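Local coordinates for diaminopimelate decarboxylase (Methanocaldococcus jannaschii, PDB 1TWI), which catalyses the pyridoxal 5'-phosphate-dependent decarboxylation of meso-diaminopimelate to L-lysine, the last step of lysine biosynthesis, at residues A[42-47]-A[293-298]; A[63-68]-A[288-293]. One frame throughout, in Å; residues are numbered along the deposited sequence.

The two contacts lie side by side in the cofactor-binding barrel, their centres about 10 Å apart, and both touch PLP. Contact 2 (63-68 with 288-293) pairs two neighbouring barrel strands. Contact 1 (42-47 with 293-298) joins the helix that precedes the first of these strands to the short helix that follows the second. Arg-293 belongs to both. Side chains of contact 1 pack on contact 2: Tyr-47 OH lies 3.3 Å from Pro-291 CB, and Leu-295 CD1 lies 3.6 Å from Tyr-66 CD1. Tyr-44 CE1 also rests 3.9 Å from Val-64 CB. The turn between strand 286-289 and helix 293-296 meets the cofactor: Glu-290 by its side chain, Gly-292 and Arg-293 by their backbone N-H groups.

Contact 1. Residues A[42-47]-A[293-298]; sequences INYNRY and RSLVAT. With PLP (pyridoxal-5'-phosphate), chain E.
Thr-298 OG1 is held by Asn-43 ND2 at 2.8 Å and by a water. The same water lies 2.7 Å from Asn-43 OD1, within hydrogen-bonding distance. The amide and the hydroxyl are therefore joined both directly and through water. Asn-43 ND2 also donates to Leu-295 O at 3.1 Å. Both ND2 bonds leave close to the amide plane, which fixes the flip of the amide. The donor sits well above the carbonyl plane of Leu-295. Asn-43 CG, anti to its own carbonyl carbon (chi1 -67°), is placed beside Leu-295 O and Thr-298 OG1. Two bonds from one NH2 group thus tie helix 37-58 to the short helix 293-296, at Leu-295, and to Thr-298 just after it.

Tyr-47 reaches Ser-294, near the start of the short helix. Tyr-47 OH lies 2.6 Å from Ser-294 OG, which sits at the ring edge, near the ring plane. The CD2 methyl of Leu-295 packs on helix 37-58. Leu-295 CD2 lies 3.5 Å from Tyr-44 CA and 3.7 Å from Tyr-47 CD2. Val-64 and Tyr-66 of strand 62-67 also touch Leu-295.

At the first residue of the short helix, Arg-293 N donates a nearly straight 2.7 Å bond to PLP O2P. This phosphate grip at a helix N-terminus after a strand is characteristic of the PLP-binding TIM barrel of class-II decarboxylases.

Contact 2. Residues A[63-68]-A[288-293]; sequences IVAYAY and ILEPGR. With PLP (pyridoxal-5'-phosphate), chain E.
Strands 62-67 and 286-289 are parallel neighbours in the PLP-binding TIM barrel. The residues after Leu-289 run on into the cofactor site. Leu-289 N donates to Ile-63 O at 3.1 Å, and Ala-65 N donates to Leu-289 O at 2.8 Å. Both donors lie nearly along the C=O axis. Beyond the regular ladder, Ala-67 N still bonds Pro-291 O at 2.9 Å, now from above the carbonyl plane. Pairing thus continues to the phosphate loop. Glu-290 CA lies 3.1 Å from Ala-65 O in a CA-H...O contact.

Side chains pack on both faces of the pair. Val-64 CG1 is anti to the backbone N (chi1 179°) and meets Pro-291 CG at 3.7 Å. The two side chains cross at about a right angle. On the face of Ile-63, Ala-65 CB touches Ile-288 CG2. Tyr-66 turns its ring edge to Gly-292 O, while its OH is hydrogen-bonded to Asn-71 O.

The cofactor lies across the end of the pair. Ala-67 CB packs on PLP C5A. Gly-292 N donates to PLP O3P at 2.9 Å, from the N-cap position of the short helix. Gly-292 has no side chain, and this leaves room for the phosphate oxygen O2P beside its CA. The extended Glu-290 side chain brings Glu-290 OE1 to the N1 edge of the pyridine, 2.7 Å from PLP N1. His-208 NE2 is hydrogen-bonded to OE1, and Asn-111 ND2 and Asn-246 ND2 to OE2, so both carboxylate oxygens are positioned. A carboxylate this close to N1 is consistent with a protonated pyridine nitrogen. In this family such a ring would help to draw off electrons during decarboxylation.

Contact 1. Residues A[42-47]-A[293-298]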
loop_
_atom_site.group_PDB
_atom_site.type_symbol
_atom_site.label_atom_id
_atom_site.label_comp_id
_atom_site.label_asym_id
_atom_site.label_seq_id
_atom_site.Cartn_x
_atom_site.Cartn_y
_atom_site.Cartn_z
ATOM N N ILE A 42 5.963 20.819 -19.036
ATOM C CA ILE A 42 7.310 20.560 -19.622
ATOM C C ILE A 42 7.495 19.078 -19.981
ATOM O O ILE A 42 7.969 18.734 -21.091
ATOM C CB ILE A 42 8.422 20.955 -18.626
ATOM C CG1 ILE A 42 8.488 22.496 -18.585
ATOM C CG2 ILE A 42 9.783 20.243 -19.033
ATOM C CD1 ILE A 42 9.273 23.076 -17.410
ATOM N N ASN A 43 7.110 18.190 -19.060
ATOM C CA ASN A 43 7.301 16.754 -19.345
ATOM C C ASN A 43 6.468 16.318 -20.559
ATOM O O ASN A 43 6.934 15.551 -21.405
ATOM C CB ASN A 43 6.931 15.907 -18.090
ATOM C CG ASN A 43 7.895 16.137 -16.921
ATOM O OD1 ASN A 43 8.983 16.710 -17.105
ATOM N ND2 ASN A 43 7.512 15.696 -15.711
ATOM N N TYR A 44 5.226 16.809 -20.635
ATOM C CA TYR A 44 4.344 16.463 -21.720
ATOM C C TYR A 44 4.903 17.022 -23.033
ATOM O O TYR A 44 4.940 16.338 -24.054
ATOM C CB TYR A 44 2.947 17.072 -21.502
ATOM C CG TYR A 44 1.991 16.718 -22.613
ATOM C CD1 TYR A 44 1.567 15.402 -22.790
ATOM C CD2 TYR A 44 1.560 17.675 -23.512
ATOM C CE1 TYR A 44 0.726 15.052 -23.856
ATOM C CE2 TYR A 44 0.723 17.348 -24.576
ATOM C CZ TYR A 44 0.308 16.034 -24.736
ATOM O OH TYR A 44 -0.542 15.712 -25.777
ATOM N N ASN A 45 5.297 18.288 -23.012
ATOM C CA ASN A 45 5.838 18.923 -24.219
ATOM C C ASN A 45 7.124 18.214 -24.701
ATOM O O ASN A 45 7.399 18.247 -25.892
ATOM C CB ASN A 45 6.166 20.378 -23.973
ATOM C CG ASN A 45 4.906 21.253 -23.809
ATOM O OD1 ASN A 45 3.784 20.862 -24.216
ATOM N ND2 ASN A 45 5.095 22.447 -23.234
ATOM N N ARG A 46 7.911 17.620 -23.793
ATOM C CA ARG A 46 9.094 16.897 -24.231
ATOM C C ARG A 46 8.695 15.695 -25.121
ATOM O O ARG A 46 9.400 15.330 -26.118
ATOM C CB ARG A 46 9.913 16.425 -23.022
ATOM C CG ARG A 46 10.862 17.533 -22.510
ATOM C CD ARG A 46 11.536 17.159 -21.176
ATOM N NE ARG A 46 12.371 18.264 -20.706
ATOM C CZ ARG A 46 12.689 18.483 -19.427
ATOM N NH1 ARG A 46 12.252 17.670 -18.481
ATOM N NH2 ARG A 46 13.404 19.568 -19.082
ATOM N N TYR A 47 7.608 15.026 -24.735
ATOM C CA TYR A 47 7.127 13.945 -25.579
ATOM C C TYR A 47 6.634 14.445 -26.919
ATOM O O TYR A 47 6.971 13.879 -27.997
ATOM C CB TYR A 47 5.980 13.201 -24.892
ATOM C CG TYR A 47 6.495 12.036 -24.058
ATOM C CD1 TYR A 47 6.856 10.821 -24.669
ATOM C CD2 TYR A 47 6.593 12.140 -22.680
ATOM C CE1 TYR A 47 7.308 9.725 -23.884
ATOM C CE2 TYR A 47 7.044 11.069 -21.892
ATOM C CZ TYR A 47 7.395 9.883 -22.512
ATOM O OH TYR A 47 7.849 8.867 -21.745
ATOM N N ARG A 293 4.856 7.521 -15.167
ATOM C CA ARG A 293 5.912 8.114 -14.352
ATOM C C ARG A 293 6.605 9.243 -15.092
ATOM O O ARG A 293 6.783 10.315 -14.539
ATOM C CB ARG A 293 6.940 7.037 -13.997
ATOM C CG ARG A 293 7.847 7.349 -12.800
ATOM C CD ARG A 293 9.033 6.315 -12.783
ATOM N NE ARG A 293 8.535 4.928 -12.765
ATOM C CZ ARG A 293 8.192 4.268 -11.656
ATOM N NH1 ARG A 293 8.302 4.826 -10.435
ATOM N NH2 ARG A 293 7.680 3.060 -11.781
ATOM N N SER A 294 6.967 9.043 -16.361
ATOM C CA SER A 294 7.683 10.116 -17.052
ATOM C C SER A 294 6.885 11.389 -17.391
ATOM O O SER A 294 7.457 12.374 -17.921
ATOM C CB SER A 294 8.430 9.569 -18.305
ATOM O OG SER A 294 7.533 8.970 -19.214
ATOM N N LEU A 295 5.566 11.387 -17.144
ATOM C CA LEU A 295 4.837 12.641 -17.293
ATOM C C LEU A 295 4.650 13.350 -15.959
ATOM O O LEU A 295 4.647 14.578 -15.923
ATOM C CB LEU A 295 3.423 12.481 -17.863
ATOM C CG LEU A 295 3.443 12.171 -19.364
ATOM C CD1 LEU A 295 2.041 12.015 -19.823
ATOM C CD2 LEU A 295 4.169 13.310 -20.128
ATOM N N VAL A 296 4.456 12.607 -14.871
ATOM C CA VAL A 296 4.162 13.291 -13.628
ATOM C C VAL A 296 5.101 13.165 -12.442
ATOM O O VAL A 296 5.027 13.982 -11.537
ATOM C CB VAL A 296 2.700 12.925 -13.145
ATOM C CG1 VAL A 296 1.677 13.321 -14.252
ATOM C CG2 VAL A 296 2.570 11.369 -12.855
ATOM N N ALA A 297 5.982 12.168 -12.435
ATOM C CA ALA A 297 6.809 11.966 -11.266
ATOM C C ALA A 297 7.607 13.167 -10.813
ATOM O O ALA A 297 7.558 13.518 -9.631
ATOM C CB ALA A 297 7.807 10.750 -11.499
ATOM N N THR A 298 8.360 13.769 -11.738
ATOM C CA THR A 298 9.229 14.903 -11.368
ATOM C C THR A 298 8.451 16.184 -11.027
ATOM O O THR A 298 9.046 17.159 -10.602
ATOM C CB THR A 298 10.225 15.251 -12.529
ATOM O OG1 THR A 298 9.497 15.552 -13.700
ATOM C CG2 THR A 298 11.154 14.068 -12.811
HETATM N N1 PLP E . 1.028 0.923 -19.762
HETATM C C2 PLP E . 0.752 -0.199 -19.002
HETATM C C2A PLP E . -0.000 -1.348 -19.716
HETATM C C3 PLP E . 1.145 -0.188 -17.666
HETATM O O3 PLP E . 0.857 -1.305 -16.949
HETATM C C4 PLP E . 1.821 0.850 -17.080
HETATM C C4A PLP E . 2.218 0.754 -15.568
HETATM O O4A PLP E . 1.690 -0.107 -14.938
HETATM C C5 PLP E . 2.110 2.000 -17.849
HETATM C C6 PLP E . 1.710 1.985 -19.176
HETATM C C5A PLP E . 2.852 3.244 -17.380
HETATM O O4P PLP E . 4.184 2.934 -16.894
HETATM P P PLP E . 5.198 4.079 -16.474
HETATM O O1P PLP E . 6.388 3.333 -16.030
HETATM O O2P PLP E . 4.531 4.808 -15.343
HETATM O O3P PLP E . 5.455 4.918 -17.643
HETATM O O HOH W 1 11.276 16.260 -15.788
#

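Contact 2. Residues A[63-68]-A[288-293]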
loop_
_atom_site.group_PDB
_atom_site.type_symbol
_atom_site.label_atom_id
_atom_site.label_comp_id
_atom_site.label_asym_id
_atom_site.label_seq_id
_atom_site.Cartn_x
_atom_site.Cartn_y
_atom_site.Cartn_z
ATOM N N ILE A 63 -0.154 9.577 -30.413
ATOM C CA ILE A 63 -1.026 9.824 -29.249
ATOM C C ILE A 63 -0.346 9.485 -27.951
ATOM O O ILE A 63 0.167 8.387 -27.807
ATOM C CB ILE A 63 -2.310 8.921 -29.287
ATOM C CG1 ILE A 63 -3.109 9.243 -30.542
ATOM C CG2 ILE A 63 -3.219 9.153 -28.006
ATOM C CD1 ILE A 63 -4.260 8.235 -30.757
ATOM N N VAL A 64 -0.361 10.410 -27.002
ATOM C CA VAL A 64 0.192 10.116 -25.684
ATOM C C VAL A 64 -1.011 9.657 -24.831
ATOM O O VAL A 64 -1.944 10.434 -24.562
ATOM C CB VAL A 64 0.797 11.382 -25.048
ATOM C CG1 VAL A 64 1.359 11.061 -23.660
ATOM C CG2 VAL A 64 1.890 11.945 -25.971
ATOM N N ALA A 65 -1.036 8.394 -24.446
ATOM C CA ALA A 65 -2.133 7.938 -23.589
ATOM C C ALA A 65 -1.569 7.867 -22.170
ATOM O O ALA A 65 -0.982 6.834 -21.741
ATOM C CB ALA A 65 -2.653 6.554 -24.050
ATOM N N TYR A 66 -1.743 8.966 -21.437
ATOM C CA TYR A 66 -1.206 9.041 -20.071
ATOM C C TYR A 66 -1.689 7.898 -19.190
ATOM O O TYR A 66 -2.866 7.627 -19.127
ATOM C CB TYR A 66 -1.526 10.433 -19.471
ATOM C CG TYR A 66 -1.296 10.519 -18.003
ATOM C CD1 TYR A 66 -0.022 10.338 -17.454
ATOM C CD2 TYR A 66 -2.371 10.761 -17.137
ATOM C CE1 TYR A 66 0.188 10.393 -16.076
ATOM C CE2 TYR A 66 -2.176 10.816 -15.755
ATOM C CZ TYR A 66 -0.903 10.626 -15.230
ATOM O OH TYR A 66 -0.748 10.610 -13.863
ATOM N N ALA A 67 -0.773 7.205 -18.529
ATOM C CA ALA A 67 -1.202 6.090 -17.705
ATOM C C ALA A 67 -1.775 6.593 -16.362
ATOM O O ALA A 67 -1.005 6.997 -15.441
ATOM C CB ALA A 67 -0.044 5.167 -17.442
ATOM N N TYR A 68 -3.104 6.581 -16.271
ATOM C CA TYR A 68 -3.810 7.053 -15.085
ATOM C C TYR A 68 -3.373 6.403 -13.811
ATOM O O TYR A 68 -3.429 7.030 -12.756
ATOM C CB TYR A 68 -5.337 6.848 -15.226
ATOM C CG TYR A 68 -6.020 8.024 -15.895
ATOM C CD1 TYR A 68 -5.334 8.785 -16.859
ATOM C CD2 TYR A 68 -7.343 8.383 -15.554
ATOM C CE1 TYR A 68 -5.971 9.900 -17.486
ATOM C CE2 TYR A 68 -7.994 9.487 -16.168
ATOM C CZ TYR A 68 -7.317 10.224 -17.124
ATOM O OH TYR A 68 -7.959 11.238 -17.791
ATOM N N ILE A 288 1.161 5.008 -30.517
ATOM C CA ILE A 288 0.661 5.429 -29.201
ATOM C C ILE A 288 1.674 5.023 -28.145
ATOM O O ILE A 288 2.247 3.910 -28.240
ATOM C CB ILE A 288 -0.662 4.677 -28.839
ATOM C CG1 ILE A 288 -1.720 4.963 -29.914
ATOM C CG2 ILE A 288 -1.165 5.099 -27.460
ATOM C CD1 ILE A 288 -3.003 4.025 -29.847
ATOM N N LEU A 289 1.920 5.897 -27.161
ATOM C CA LEU A 289 2.796 5.548 -26.037
ATOM C C LEU A 289 1.938 5.760 -24.791
ATOM O O LEU A 289 0.983 6.537 -24.823
ATOM C CB LEU A 289 4.049 6.461 -25.945
ATOM C CG LEU A 289 4.974 6.444 -27.176
ATOM C CD1 LEU A 289 6.306 7.225 -26.868
ATOM C CD2 LEU A 289 5.288 5.004 -27.524
ATOM N N GLU A 290 2.305 5.097 -23.696
ATOM C CA GLU A 290 1.524 5.177 -22.450
ATOM C C GLU A 290 2.371 5.600 -21.293
ATOM O O GLU A 290 2.390 4.943 -20.275
ATOM C CB GLU A 290 0.884 3.813 -22.127
ATOM C CG GLU A 290 -0.102 3.272 -23.235
ATOM C CD GLU A 290 -0.580 1.812 -22.950
ATOM O OE1 GLU A 290 0.128 1.034 -22.260
ATOM O OE2 GLU A 290 -1.649 1.447 -23.460
ATOM N N PRO A 291 3.094 6.733 -21.418
ATOM C CA PRO A 291 3.914 7.115 -20.279
ATOM C C PRO A 291 3.061 7.450 -19.045
ATOM O O PRO A 291 1.958 8.031 -19.182
ATOM C CB PRO A 291 4.689 8.343 -20.789
ATOM C CG PRO A 291 3.689 9.020 -21.729
ATOM C CD PRO A 291 3.024 7.805 -22.445
ATOM N N GLY A 292 3.574 7.076 -17.866
ATOM C CA GLY A 292 2.918 7.389 -16.600
ATOM C C GLY A 292 3.924 8.230 -15.791
ATOM O O GLY A 292 3.875 9.464 -15.749
ATOM N N ARG A 293 4.856 7.521 -15.167
ATOM C CA ARG A 293 5.912 8.114 -14.352
ATOM C C ARG A 293 6.605 9.243 -15.092
ATOM O O ARG A 293 6.783 10.315 -14.539
ATOM C CB ARG A 293 6.940 7.037 -13.997
ATOM C CG ARG A 293 7.847 7.349 -12.800
ATOM C CD ARG A 293 9.033 6.315 -12.783
ATOM N NE ARG A 293 8.535 4.928 -12.765
ATOM C CZ ARG A 293 8.192 4.268 -11.656
ATOM N NH1 ARG A 293 8.302 4.826 -10.435
ATOM N NH2 ARG A 293 7.680 3.060 -11.781
HETATM N N1 PLP E . 1.028 0.923 -19.762
HETATM C C2 PLP E . 0.752 -0.199 -19.002
HETATM C C2A PLP E . -0.000 -1.348 -19.716
HETATM C C3 PLP E . 1.145 -0.188 -17.666
HETATM O O3 PLP E . 0.857 -1.305 -16.949
HETATM C C4 PLP E . 1.821 0.850 -17.080
HETATM C C4A PLP E . 2.218 0.754 -15.568
HETATM O O4A PLP E . 1.690 -0.107 -14.938
HETATM C C5 PLP E . 2.110 2.000 -17.849
HETATM C C6 PLP E . 1.710 1.985 -19.176
HETATM C C5A PLP E . 2.852 3.244 -17.380
HETATM O O4P PLP E . 4.184 2.934 -16.894
HETATM P P PLP E . 5.198 4.079 -16.474
HETATM O O1P PLP E . 6.388 3.333 -16.030
HETATM O O2P PLP E . 4.531 4.808 -15.343
HETATM O O3P PLP E . 5.455 4.918 -17.643
#